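Local coordinates for protein KLTH0A00704p (Lachancea thermotolerans, PDB 4J2G) that probably works in autophagy through its N-terminal HORMA domain, the part seen here, which mediates recruitment of PI 3-kinase, at residues A227-V232 and L238-E243; E130-Q135 and E172-L177. The protein carries 1 engineered substitution. All coordinates share one frame; numbering follows the deposited sequence.

Contact 1: A227-V232 and L238-E243; sequences ATYSNV and LPAHLE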
loop_
_atom_site.group_PDB
_atom_site.type_symbol
_atom_site.label_atom_id
_atom_site.label_comp_id
_atom_site.label_asym_id
_atom_site.label_seq_id
_atom_site.Cartn_x
_atom_site.Cartn_y
_atom_site.Cartn_z
ATOM N N ALA A 227 -15.521 -9.544 13.670
ATOM C CA ALA A 227 -15.140 -10.507 14.712
ATOM C C ALA A 227 -15.356 -11.951 14.288
ATOM O O ALA A 227 -14.921 -12.860 14.980
ATOM C CB ALA A 227 -15.858 -10.210 16.051
ATOM N N THR A 228 -15.998 -12.197 13.152
ATOM C CA THR A 228 -16.046 -13.593 12.652
ATOM C C THR A 228 -14.707 -14.161 12.153
ATOM O O THR A 228 -14.600 -15.346 11.907
ATOM C CB THR A 228 -17.048 -13.810 11.513
ATOM O OG1 THR A 228 -16.744 -12.912 10.458
ATOM C CG2 THR A 228 -18.449 -13.557 11.957
ATOM N N TYR A 229 -13.699 -13.328 11.966
ATOM C CA TYR A 229 -12.417 -13.828 11.495
ATOM C C TYR A 229 -11.698 -14.597 12.564
ATOM O O TYR A 229 -11.546 -14.114 13.691
ATOM C CB TYR A 229 -11.540 -12.651 11.027
ATOM C CG TYR A 229 -11.864 -12.294 9.609
ATOM C CD1 TYR A 229 -11.580 -13.196 8.574
ATOM C CD2 TYR A 229 -12.470 -11.076 9.283
ATOM C CE1 TYR A 229 -11.913 -12.875 7.250
ATOM C CE2 TYR A 229 -12.784 -10.738 7.961
ATOM C CZ TYR A 229 -12.461 -11.620 6.949
ATOM O OH TYR A 229 -12.743 -11.286 5.636
ATOM N N SER A 230 -11.212 -15.776 12.202
ATOM C CA SER A 230 -10.417 -16.558 13.132
ATOM C C SER A 230 -8.960 -16.825 12.638
ATOM O O SER A 230 -8.702 -17.503 11.600
ATOM C CB SER A 230 -11.159 -17.854 13.444
ATOM O OG SER A 230 -10.997 -18.167 14.812
ATOM N N ASN A 231 -8.023 -16.240 13.371
ATOM C CA ASN A 231 -6.613 -16.326 13.062
ATOM C C ASN A 231 -6.077 -17.740 13.222
ATOM O O ASN A 231 -6.326 -18.406 14.247
ATOM C CB ASN A 231 -5.850 -15.377 13.933
ATOM C CG ASN A 231 -6.269 -13.949 13.716
ATOM O OD1 ASN A 231 -6.874 -13.609 12.695
ATOM N ND2 ASN A 231 -5.915 -13.084 14.646
ATOM N N VAL A 232 -5.415 -18.215 12.168
ATOM C CA VAL A 232 -4.695 -19.461 12.221
ATOM C C VAL A 232 -3.244 -19.323 11.742
ATOM O O VAL A 232 -2.901 -18.424 10.938
ATOM C CB VAL A 232 -5.381 -20.521 11.360
ATOM C CG1 VAL A 232 -6.747 -20.823 11.961
ATOM C CG2 VAL A 232 -5.449 -20.096 9.874
ATOM N N LEU A 238 0.013 -13.489 8.728
ATOM C CA LEU A 238 -1.036 -12.463 8.834
ATOM C C LEU A 238 -2.282 -12.995 9.513
ATOM O O LEU A 238 -2.665 -14.146 9.319
ATOM C CB LEU A 238 -1.423 -11.897 7.476
ATOM C CG LEU A 238 -0.337 -11.097 6.749
ATOM C CD1 LEU A 238 -0.867 -10.891 5.332
ATOM C CD2 LEU A 238 0.034 -9.780 7.454
ATOM N N PRO A 239 -2.900 -12.164 10.317
ATOM C CA PRO A 239 -4.289 -12.413 10.838
ATOM C C PRO A 239 -5.253 -12.581 9.656
ATOM O O PRO A 239 -4.962 -12.095 8.601
ATOM C CB PRO A 239 -4.666 -11.128 11.619
ATOM C CG PRO A 239 -3.508 -10.160 11.504
ATOM C CD PRO A 239 -2.451 -10.767 10.503
ATOM N N ALA A 240 -6.359 -13.299 9.862
ATOM C CA ALA A 240 -7.195 -13.795 8.817
ATOM C C ALA A 240 -7.961 -12.686 8.114
ATOM O O ALA A 240 -8.354 -12.899 6.999
ATOM C CB ALA A 240 -8.130 -14.912 9.396
ATOM N N HIS A 241 -8.227 -11.522 8.773
ATOM C CA HIS A 241 -8.859 -10.423 8.057
ATOM C C HIS A 241 -7.921 -9.780 6.973
ATOM O O HIS A 241 -8.382 -8.925 6.191
ATOM C CB HIS A 241 -9.449 -9.338 9.011
ATOM C CG HIS A 241 -8.409 -8.553 9.761
ATOM N ND1 HIS A 241 -7.626 -9.111 10.761
ATOM C CD2 HIS A 241 -8.037 -7.248 9.683
ATOM C CE1 HIS A 241 -6.809 -8.189 11.257
ATOM N NE2 HIS A 241 -7.025 -7.053 10.614
ATOM N N LEU A 242 -6.635 -10.169 6.904
ATOM C CA LEU A 242 -5.688 -9.478 5.958
ATOM C C LEU A 242 -5.228 -10.474 4.879
ATOM O O LEU A 242 -5.296 -11.671 5.077
ATOM C CB LEU A 242 -4.447 -8.988 6.672
ATOM C CG LEU A 242 -4.647 -7.893 7.725
ATOM C CD1 LEU A 242 -3.291 -7.556 8.381
ATOM C CD2 LEU A 242 -5.346 -6.615 7.190
ATOM N N GLU A 243 -4.752 -10.002 3.734
ATOM C CA GLU A 243 -4.289 -10.942 2.710
ATOM C C GLU A 243 -2.959 -10.353 2.199
ATOM O O GLU A 243 -2.693 -9.181 2.431
ATOM C CB GLU A 243 -5.283 -10.953 1.590
ATOM C CG GLU A 243 -5.041 -11.998 0.542
ATOM C CD GLU A 243 -5.967 -13.198 0.677
ATOM O OE1 GLU A 243 -7.174 -12.988 0.990
ATOM O OE2 GLU A 243 -5.489 -14.352 0.458
HETATM O O HOH W 1 -8.452 -11.277 12.079
HETATM O O HOH W 2 -4.565 -16.214 9.890
#

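Contact 2: E130-Q135 and E172-L177; sequences ERWLIQ and ETLVGL. With SO4 (sulfate ion), chain C.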
loop_
_atom_site.group_PDB
_atom_site.type_symbol
_atom_site.label_atom_id
_atom_site.label_comp_id
_atom_site.label_asym_id
_atom_site.label_seq_id
_atom_site.Cartn_x
_atom_site.Cartn_y
_atom_site.Cartn_z
ATOM N N GLU A 130 -4.060 -0.733 2.936
ATOM C CA GLU A 130 -3.046 -1.480 2.213
ATOM C C GLU A 130 -1.703 -1.014 2.685
ATOM O O GLU A 130 -1.521 0.183 2.982
ATOM C CB GLU A 130 -3.037 -1.175 0.710
ATOM C CG GLU A 130 -4.357 -1.327 -0.016
ATOM C CD GLU A 130 -4.278 -0.823 -1.502
ATOM O OE1 GLU A 130 -3.537 0.180 -1.878
ATOM O OE2 GLU A 130 -5.013 -1.436 -2.295
ATOM N N ARG A 131 -0.741 -1.925 2.687
ATOM C CA ARG A 131 0.641 -1.461 2.899
ATOM C C ARG A 131 1.565 -2.172 1.940
ATOM O O ARG A 131 1.670 -3.381 1.995
ATOM C CB ARG A 131 1.104 -1.654 4.327
ATOM C CG ARG A 131 2.464 -1.007 4.643
ATOM C CD ARG A 131 2.831 -1.280 6.124
ATOM N NE ARG A 131 2.132 -0.375 7.051
ATOM C CZ ARG A 131 1.382 -0.756 8.094
ATOM N NH1 ARG A 131 1.196 -2.031 8.387
ATOM N NH2 ARG A 131 0.832 0.166 8.878
ATOM N N TRP A 132 2.227 -1.394 1.093
ATOM C CA TRP A 132 3.100 -1.929 0.011
ATOM C C TRP A 132 4.518 -1.791 0.492
ATOM O O TRP A 132 4.852 -0.875 1.254
ATOM C CB TRP A 132 2.965 -1.057 -1.246
ATOM C CG TRP A 132 1.635 -1.073 -1.888
ATOM C CD1 TRP A 132 0.503 -0.330 -1.504
ATOM C CD2 TRP A 132 1.252 -1.817 -3.033
ATOM N NE1 TRP A 132 -0.535 -0.633 -2.328
ATOM C CE2 TRP A 132 -0.105 -1.494 -3.306
ATOM C CE3 TRP A 132 1.925 -2.745 -3.870
ATOM C CZ2 TRP A 132 -0.818 -2.044 -4.382
ATOM C CZ3 TRP A 132 1.234 -3.286 -4.915
ATOM C CH2 TRP A 132 -0.154 -2.947 -5.168
ATOM N N LEU A 133 5.364 -2.678 0.031
ATOM C CA LEU A 133 6.782 -2.635 0.358
ATOM C C LEU A 133 7.494 -2.987 -0.962
ATOM O O LEU A 133 7.196 -4.013 -1.545
ATOM C CB LEU A 133 7.092 -3.781 1.289
ATOM C CG LEU A 133 8.591 -3.985 1.561
ATOM C CD1 LEU A 133 9.272 -2.762 2.213
ATOM C CD2 LEU A 133 8.906 -5.258 2.339
ATOM N N ILE A 134 8.407 -2.136 -1.393
ATOM C CA ILE A 134 9.241 -2.335 -2.604
ATOM C C ILE A 134 10.654 -2.190 -2.061
ATOM O O ILE A 134 10.943 -1.288 -1.205
ATOM C CB ILE A 134 8.969 -1.221 -3.617
ATOM C CG1 ILE A 134 7.451 -1.174 -3.919
ATOM C CG2 ILE A 134 9.808 -1.415 -4.893
ATOM C CD1 ILE A 134 7.007 0.154 -4.494
ATOM N N GLN A 135 11.487 -3.133 -2.454
ATOM C CA GLN A 135 12.778 -3.403 -1.827
ATOM C C GLN A 135 13.736 -4.053 -2.824
ATOM O O GLN A 135 13.286 -4.795 -3.725
ATOM C CB GLN A 135 12.524 -4.592 -0.939
ATOM C CG GLN A 135 12.805 -4.382 0.488
ATOM C CD GLN A 135 12.433 -5.633 1.232
ATOM O OE1 GLN A 135 11.874 -6.595 0.651
ATOM N NE2 GLN A 135 12.715 -5.630 2.527
ATOM N N GLU A 172 0.353 -2.568 -12.643
ATOM C CA GLU A 172 -0.757 -1.711 -12.982
ATOM C C GLU A 172 -2.047 -2.495 -12.864
ATOM O O GLU A 172 -3.073 -2.001 -12.352
ATOM C CB GLU A 172 -0.682 -1.227 -14.401
ATOM C CG GLU A 172 0.201 -0.039 -14.578
ATOM C CD GLU A 172 0.405 0.281 -16.042
ATOM O OE1 GLU A 172 -0.006 1.393 -16.451
ATOM O OE2 GLU A 172 0.957 -0.580 -16.782
ATOM N N THR A 173 -1.984 -3.742 -13.276
ATOM C CA THR A 173 -3.172 -4.543 -13.177
ATOM C C THR A 173 -3.455 -4.927 -11.743
ATOM O O THR A 173 -4.612 -4.973 -11.344
ATOM C CB THR A 173 -3.025 -5.795 -14.000
ATOM O OG1 THR A 173 -2.619 -5.384 -15.320
ATOM C CG2 THR A 173 -4.334 -6.487 -14.080
ATOM N N LEU A 174 -2.421 -5.227 -10.970
ATOM C CA LEU A 174 -2.698 -5.683 -9.648
ATOM C C LEU A 174 -3.323 -4.538 -8.855
ATOM O O LEU A 174 -4.253 -4.767 -8.125
ATOM C CB LEU A 174 -1.452 -6.200 -8.977
ATOM C CG LEU A 174 -1.382 -6.552 -7.516
ATOM C CD1 LEU A 174 0.047 -6.840 -7.216
ATOM C CD2 LEU A 174 -1.665 -5.316 -6.692
ATOM N N VAL A 175 -2.840 -3.328 -9.040
ATOM C CA VAL A 175 -3.350 -2.194 -8.283
ATOM C C VAL A 175 -4.837 -2.036 -8.577
ATOM O O VAL A 175 -5.616 -1.840 -7.638
ATOM C CB VAL A 175 -2.684 -0.881 -8.677
ATOM C CG1 VAL A 175 -3.353 0.258 -7.917
ATOM C CG2 VAL A 175 -1.204 -0.927 -8.329
ATOM N N GLY A 176 -5.245 -2.167 -9.851
ATOM C CA GLY A 176 -6.605 -1.904 -10.114
ATOM C C GLY A 176 -7.499 -2.970 -9.504
ATOM O O GLY A 176 -8.662 -2.725 -9.318
ATOM N N LEU A 177 -6.990 -4.177 -9.250
ATOM C CA LEU A 177 -7.829 -5.250 -8.730
ATOM C C LEU A 177 -7.994 -5.296 -7.196
ATOM O O LEU A 177 -8.694 -6.160 -6.650
ATOM C CB LEU A 177 -7.254 -6.599 -9.084
ATOM C CG LEU A 177 -6.977 -6.900 -10.546
ATOM C CD1 LEU A 177 -6.097 -8.146 -10.519
ATOM C CD2 LEU A 177 -8.279 -7.139 -11.322
HETATM S S SO4 C . -0.651 -1.624 11.632
HETATM O O1 SO4 C . 0.478 -2.500 11.401
HETATM O O2 SO4 C . -1.625 -2.520 12.270
HETATM O O3 SO4 C . -0.512 -0.449 12.523
HETATM O O4 SO4 C . -1.029 -1.052 10.325
#

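Contact 1: A227-V232 and L238-E243
The type I beta turn P239-L242, which feeds strand 242-252, is met by N231 and Y229 of the preceding loop. N231 turns its CG anti to its own carbonyl carbon (chi1 -61°), lays its amide beside the P239 ring and brings OD1 2.9 Å from A240 N. The N-H points almost straight at the oxygen (169°), although the donor sits above the carbonyl plane. OD1 also accepts from a water at 2.9 Å, and this water lies 2.7 Å from H241 ND1, so one amide oxygen ties two successive turn residues. The Y229 ring turns one face to H241: H241 CA rests over its centre, 3.7 Å from the centroid, a CH-pi contact, and H241 CB meets ring atom CD2 at 3.5 Å. The methyl of A240 packs 3.9 Å from Y229 CD1. A second water links V232 N to L238 O. D266 takes the Y229 hydroxyl, K265 reaches A240 O, and H241 NE2 bonds L221 O. K265 and D266 lie just past strand 255-264, and H241 also touches R264 of that strand, at the surface end of the sheet, where the turn leads into the outermost strand 242-252.

Contact 2: E130-Q135 and E172-L177
E130 OE1 is held by W132 NE1 at 3.1 Å and by the hydroxyl of T93 on the adjoining strand 89-96, with K41 NZ as a long, weak ion pair. The N-H...O bond from the indole is nearly straight (171°) and reaches OE1 from well above the carboxylate plane, while OE1 itself lies close to the plane of the indole. This bond would help set the rotation of W132, whose CG stands anti to the carbonyl carbon (chi1 -65°) and sends the six-membered ring toward helix 158-177. L174 comes from the opposite direction and puts CD2 at the ring edge, 4.0 Å from W132 CZ3. V175 crosses the indole at about a right angle, with CG2 3.9 Å from W132 CH2. I37 of helix 18-39 and V261 of strand 255-264 also touch W132. R131 extends on its trans torsions, bends at chi3 and holds a sulfate ion, probably from the crystallisation liquor: NH2 lies 2.7 Å from sulfate O4 and NH1 3.1 Å from O1. E92 forms a salt bridge with NH2. Thus a buried polar bond within the strand steadies the indole, whose contact with the helix is wholly apolar, while R131, with the backbone amides of L221 and S222, forms a site that could suit a phosphate-like anion.

Contacts 1 and 2 lie about 20 Å apart between centres, and their nearest atoms remain about 7 Å apart, so nothing touches directly. Both reach the same five-stranded antiparallel sheet: 130-135 lies on its central strand 126-136, whereas L242 and E243 of contact 1 begin the outermost strand 242-252, with strand 255-264 between them. Y263 of that strand bonds the backbone of E243 and is touched by the E130 side chain. L221 offers a second bridge, giving its N to the sulfate held by R131 and its O to H241 NE2. Contact 2 thus joins sheet to helix in the interior, whereas contact 1 joins a surface loop to the edge strand, linked to the anion site through L221.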